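Local coordinates for aromatic amino acid beta-eliminating lyase/threonine aldolase (Exiguobacterium sibiricum, PDB 3LWS), which belongs to the beta-eliminating lyase family of pyridoxal-phosphate-dependent enzymes and carries the cofactor covalently bound to a lysine, at residues D87-A92 and L110-T115; A137-E142 and I170-D175. One frame throughout, in Å; residues are numbered along the deposited sequence.

Contact 1 (D87-A92 and L110-T115); sequences DNRTVA and LHPIET
Arg-89 and Glu-114 are joined by the first of two backbone hydrogen bonds between the strands: Glu-114 N donates to Arg-89 O at 2.8 Å, nearly straight at 173°. One step on, Val-91 N donates to Glu-114 O at 2.9 Å. Both bonds are reinforced by CA-H...O contacts, among them Thr-90 CA to Glu-114 O at 3.3 Å. Ahead of the strand, Asn-88 OD1 accepts from Thr-90 N, an Asx turn suited to an asparagine, while its ND2 donates to the backbone of Asp-135.

Outside the ladder, the extended chain of Arg-89 carries its guanidinium out to Pro-112, the centre of an inverse gamma turn, whose CG lies 3.3 Å above the middle of the guanidinium plane and whose CB is beside NH1. Water bridges the polar face: one molecule lies 2.7 Å from Thr-90 OG1 and donates to Glu-114 OE1 at 2.6 Å, a fitting place for hydrophilic residues.

On the other face Val-91 CG2 meets Thr-115 CG2 at 3.7 Å, while Thr-115 OG1 bonds to Glu-100; both residues are beta-branched, which suits strand positions. Val-91 CG1 meets CG2 of Ile-113, just before the strand, at 3.9 Å, and Leu-79 of helix 71-86 also packs on the valine. Such parallel pairing, with 114-117 outermost in its chain, forms the margin of the seven-stranded mixed sheet of a fold type I PLP-dependent enzyme.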
# COMPACT_ATOMS: atom_id res chain seq x y z
N ASP A 87 -7.19 -25.06 -12.15
CA ASP A 87 -6.34 -25.29 -13.33
C ASP A 87 -6.97 -24.71 -14.60
O ASP A 87 -6.92 -25.31 -15.67
CB ASP A 87 -6.08 -26.79 -13.53
CG ASP A 87 -5.64 -27.52 -12.24
OD1 ASP A 87 -4.62 -27.13 -11.65
OD2 ASP A 87 -6.31 -28.50 -11.86
N ASN A 88 -7.60 -23.54 -14.48
CA ASN A 88 -8.25 -22.89 -15.59
C ASN A 88 -7.79 -21.43 -15.58
O ASN A 88 -7.96 -20.71 -14.59
CB ASN A 88 -9.78 -23.03 -15.48
CG ASN A 88 -10.52 -22.53 -16.71
OD1 ASN A 88 -10.29 -21.42 -17.19
ND2 ASN A 88 -11.46 -23.33 -17.20
N ARG A 89 -7.17 -21.03 -16.68
CA ARG A 89 -6.62 -19.68 -16.82
C ARG A 89 -7.58 -18.66 -17.42
O ARG A 89 -7.14 -17.62 -17.89
CB ARG A 89 -5.35 -19.74 -17.63
CG ARG A 89 -4.26 -20.52 -16.90
CD ARG A 89 -3.00 -20.56 -17.67
NE ARG A 89 -1.90 -20.90 -16.79
CZ ARG A 89 -0.63 -20.71 -17.08
NH1 ARG A 89 -0.30 -20.23 -18.26
NH2 ARG A 89 0.32 -21.02 -16.21
N THR A 90 -8.87 -18.93 -17.41
CA THR A 90 -9.84 -17.99 -17.98
C THR A 90 -10.83 -17.56 -16.90
O THR A 90 -11.34 -18.38 -16.16
CB THR A 90 -10.58 -18.58 -19.20
OG1 THR A 90 -9.63 -18.87 -20.24
CG2 THR A 90 -11.65 -17.61 -19.73
N VAL A 91 -11.09 -16.26 -16.83
CA VAL A 91 -12.08 -15.69 -15.91
C VAL A 91 -13.09 -14.89 -16.75
O VAL A 91 -12.79 -14.48 -17.87
CB VAL A 91 -11.41 -14.83 -14.82
CG1 VAL A 91 -10.36 -15.65 -14.04
CG2 VAL A 91 -10.80 -13.58 -15.42
N ALA A 92 -14.29 -14.73 -16.23
CA ALA A 92 -15.29 -13.94 -16.90
C ALA A 92 -15.89 -12.85 -16.00
O ALA A 92 -16.06 -13.00 -14.76
CB ALA A 92 -16.37 -14.85 -17.50
N LEU A 110 0.28 -9.45 -15.03
CA LEU A 110 0.89 -10.08 -13.86
C LEU A 110 0.60 -11.58 -13.68
O LEU A 110 1.28 -12.25 -12.90
CB LEU A 110 0.52 -9.30 -12.60
CG LEU A 110 1.22 -7.93 -12.48
CD1 LEU A 110 0.60 -7.20 -11.36
CD2 LEU A 110 2.77 -8.09 -12.31
N HIS A 111 -0.38 -12.09 -14.41
CA HIS A 111 -0.75 -13.50 -14.35
C HIS A 111 -1.12 -14.00 -15.75
O HIS A 111 -1.61 -13.23 -16.59
CB HIS A 111 -1.95 -13.68 -13.41
CG HIS A 111 -1.76 -13.01 -12.09
ND1 HIS A 111 -1.14 -13.63 -11.02
CD2 HIS A 111 -2.06 -11.75 -11.69
CE1 HIS A 111 -1.08 -12.78 -10.02
NE2 HIS A 111 -1.61 -11.64 -10.40
N PRO A 112 -0.87 -15.30 -16.03
CA PRO A 112 -1.21 -15.82 -17.35
C PRO A 112 -2.71 -16.09 -17.38
O PRO A 112 -3.14 -17.24 -17.40
CB PRO A 112 -0.35 -17.10 -17.44
CG PRO A 112 -0.19 -17.55 -16.06
CD PRO A 112 -0.14 -16.29 -15.22
N ILE A 113 -3.51 -15.03 -17.34
CA ILE A 113 -4.94 -15.15 -17.24
C ILE A 113 -5.66 -14.36 -18.36
O ILE A 113 -5.27 -13.23 -18.73
CB ILE A 113 -5.46 -14.78 -15.83
CG1 ILE A 113 -4.94 -15.78 -14.78
CG2 ILE A 113 -6.99 -14.76 -15.82
CD1 ILE A 113 -5.25 -15.44 -13.36
N GLU A 114 -6.67 -15.01 -18.93
CA GLU A 114 -7.45 -14.43 -20.03
C GLU A 114 -8.85 -14.17 -19.52
O GLU A 114 -9.30 -14.82 -18.60
CB GLU A 114 -7.47 -15.37 -21.24
CG GLU A 114 -6.07 -15.54 -21.82
CD GLU A 114 -6.00 -16.44 -23.07
OE1 GLU A 114 -6.94 -17.24 -23.33
OE2 GLU A 114 -4.97 -16.33 -23.79
N THR A 115 -9.52 -13.19 -20.13
CA THR A 115 -10.82 -12.77 -19.68
C THR A 115 -11.86 -12.84 -20.81
O THR A 115 -11.56 -12.45 -21.94
CB THR A 115 -10.72 -11.35 -19.05
OG1 THR A 115 -10.44 -10.38 -20.06
CG2 THR A 115 -9.57 -11.27 -18.05
O HOH W 1 -9.12 -18.60 -22.88

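Contact 2 (A137-E142 and I170-D175); sequences ACLLLE and IRLHLD
His-173 presents the edge of its imidazole to Leu-140: CG of the leucine lies in the ring plane, and CD1 comes within 3.6 Å of His-173 CD2. The two side chains run side by side in the same direction, each with CG anti to the backbone N (chi1 176° for Leu-140, 175° for His-173). The ring nitrogens are engaged by Gln-75 at NE2 and Ser-199 at ND1, which fixes its rotation, and a histidine can serve both. On the same face compact Cys-138 sets SG 3.7 Å from His-173 CB and also touches Leu-79 of helix 71-86. The side chains of Glu-142 and Asp-175 likewise lie side by side, their carboxylate planes 41° apart, with OE1 of Glu-142 4.3 Å from OD2 of Asp-175. One water donates to both of these oxygens, which would ease their repulsion, and Glu-142 OE2 accepts from the backbone N of Arg-146. Asp-175 OD2 is further bonded to Gln-75 and to N1 of the LLP residue at position 206.

The strands are the parallel pair of a beta-alpha-beta unit, connected through helix 155-167. Five backbone bonds bind them from Arg-171 N to Ala-137 O through to Asp-175 N to Leu-141 O; in the middle His-173 N reaches Leu-139 O at 2.9 Å.

On the face opposite His-173, Leu-172 CD1 packs 3.7 Å from Leu-139 CD2, and Cys-165 of the crossover helix touches both leucines, apolar residues matched to that buried layer. Ile-170 CG2 extends it, reaching Leu-139 CB at 4.1 Å.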
# COMPACT_ATOMS: atom_id res chain seq x y z
N ALA A 137 -12.47 -20.65 -14.63
CA ALA A 137 -12.11 -20.65 -13.19
C ALA A 137 -13.07 -19.84 -12.33
O ALA A 137 -13.51 -20.31 -11.27
CB ALA A 137 -10.69 -20.10 -12.99
N CYS A 138 -13.38 -18.62 -12.77
CA CYS A 138 -14.10 -17.66 -11.92
C CYS A 138 -15.02 -16.72 -12.69
O CYS A 138 -14.59 -16.20 -13.72
CB CYS A 138 -13.11 -16.82 -11.17
SG CYS A 138 -13.87 -15.78 -9.92
N LEU A 139 -16.26 -16.56 -12.24
CA LEU A 139 -17.14 -15.46 -12.66
C LEU A 139 -17.05 -14.38 -11.55
O LEU A 139 -17.20 -14.71 -10.36
CB LEU A 139 -18.57 -15.91 -12.83
CG LEU A 139 -19.68 -14.88 -13.10
CD1 LEU A 139 -19.42 -14.12 -14.40
CD2 LEU A 139 -21.01 -15.56 -13.15
N LEU A 140 -16.75 -13.14 -11.93
CA LEU A 140 -16.74 -11.97 -11.05
C LEU A 140 -18.02 -11.16 -11.33
O LEU A 140 -18.31 -10.83 -12.48
CB LEU A 140 -15.47 -11.09 -11.28
CG LEU A 140 -15.33 -9.76 -10.50
CD1 LEU A 140 -13.88 -9.37 -10.22
CD2 LEU A 140 -16.06 -8.53 -11.18
N LEU A 141 -18.81 -10.91 -10.29
CA LEU A 141 -19.91 -9.97 -10.35
C LEU A 141 -19.53 -8.75 -9.52
O LEU A 141 -18.86 -8.89 -8.51
CB LEU A 141 -21.17 -10.57 -9.79
CG LEU A 141 -21.74 -11.77 -10.54
CD1 LEU A 141 -22.88 -12.36 -9.75
CD2 LEU A 141 -22.16 -11.33 -11.95
N GLU A 142 -19.99 -7.58 -9.96
CA GLU A 142 -19.84 -6.29 -9.27
C GLU A 142 -21.23 -5.72 -8.91
O GLU A 142 -22.03 -5.43 -9.79
CB GLU A 142 -19.11 -5.32 -10.20
CG GLU A 142 -18.76 -3.98 -9.63
CD GLU A 142 -18.37 -2.95 -10.71
OE1 GLU A 142 -17.57 -3.30 -11.62
OE2 GLU A 142 -18.83 -1.78 -10.61
N ILE A 170 -17.63 -23.46 -11.03
CA ILE A 170 -17.10 -22.12 -11.27
C ILE A 170 -17.08 -21.34 -9.95
O ILE A 170 -18.09 -21.24 -9.29
CB ILE A 170 -18.00 -21.36 -12.30
CG1 ILE A 170 -17.91 -22.04 -13.68
CG2 ILE A 170 -17.64 -19.88 -12.34
CD1 ILE A 170 -19.07 -21.88 -14.53
N ARG A 171 -15.96 -20.74 -9.59
CA ARG A 171 -15.88 -19.94 -8.37
C ARG A 171 -16.57 -18.60 -8.60
O ARG A 171 -16.46 -18.04 -9.69
CB ARG A 171 -14.43 -19.73 -7.94
CG ARG A 171 -13.71 -21.04 -7.57
CD ARG A 171 -14.19 -21.69 -6.26
NE ARG A 171 -13.45 -22.94 -6.05
CZ ARG A 171 -13.71 -24.11 -6.64
NH1 ARG A 171 -14.73 -24.29 -7.47
NH2 ARG A 171 -12.90 -25.13 -6.39
N LEU A 172 -17.32 -18.11 -7.62
CA LEU A 172 -18.04 -16.85 -7.77
C LEU A 172 -17.45 -15.80 -6.86
O LEU A 172 -17.44 -15.94 -5.61
CB LEU A 172 -19.53 -17.03 -7.54
CG LEU A 172 -20.46 -15.95 -8.05
CD1 LEU A 172 -20.34 -15.79 -9.53
CD2 LEU A 172 -21.89 -16.33 -7.64
N HIS A 173 -16.92 -14.75 -7.48
CA HIS A 173 -16.27 -13.69 -6.74
C HIS A 173 -17.09 -12.41 -6.77
O HIS A 173 -17.59 -12.01 -7.82
CB HIS A 173 -14.88 -13.41 -7.27
CG HIS A 173 -14.22 -12.23 -6.60
ND1 HIS A 173 -13.65 -12.33 -5.35
CD2 HIS A 173 -14.16 -10.93 -6.95
CE1 HIS A 173 -13.20 -11.13 -5.00
NE2 HIS A 173 -13.50 -10.27 -5.95
N LEU A 174 -17.22 -11.75 -5.61
CA LEU A 174 -17.96 -10.47 -5.52
C LEU A 174 -17.00 -9.28 -5.43
O LEU A 174 -16.13 -9.21 -4.55
CB LEU A 174 -18.95 -10.46 -4.35
CG LEU A 174 -19.65 -9.13 -4.00
CD1 LEU A 174 -20.41 -8.54 -5.19
CD2 LEU A 174 -20.60 -9.29 -2.78
N ASP A 175 -17.13 -8.40 -6.41
CA ASP A 175 -16.62 -7.04 -6.35
C ASP A 175 -17.71 -6.25 -5.60
O ASP A 175 -18.68 -5.73 -6.18
CB ASP A 175 -16.32 -6.48 -7.74
CG ASP A 175 -15.64 -5.15 -7.69
OD1 ASP A 175 -15.84 -4.41 -6.70
OD2 ASP A 175 -14.87 -4.84 -8.65
O HOH W 2 -15.12 -4.77 -11.39

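How the contacts relate
Contacts 1 and 2 are consecutive parts of one sheet, their centres 12 Å apart. Strand 90-93 joins them, lying between 114-117 and 138-142, and two probable hydrogen bonds make the seam: Ala-92 N to Cys-138 O and Ala-92 O to Leu-140 N, both 2.9 Å. Helix 71-86 spans the two, with Leu-79 touching Val-91 in contact 1 and Cys-138 in contact 2. Their settings differ. Contact 1 is partly buried at the sheet margin, its centre about 23 Å from the centre of the chain, whereas contact 2 is buried, its centre about 16 Å from that point, and brings Asp-175 to the pyridine nitrogen of the LLP cofactor residue.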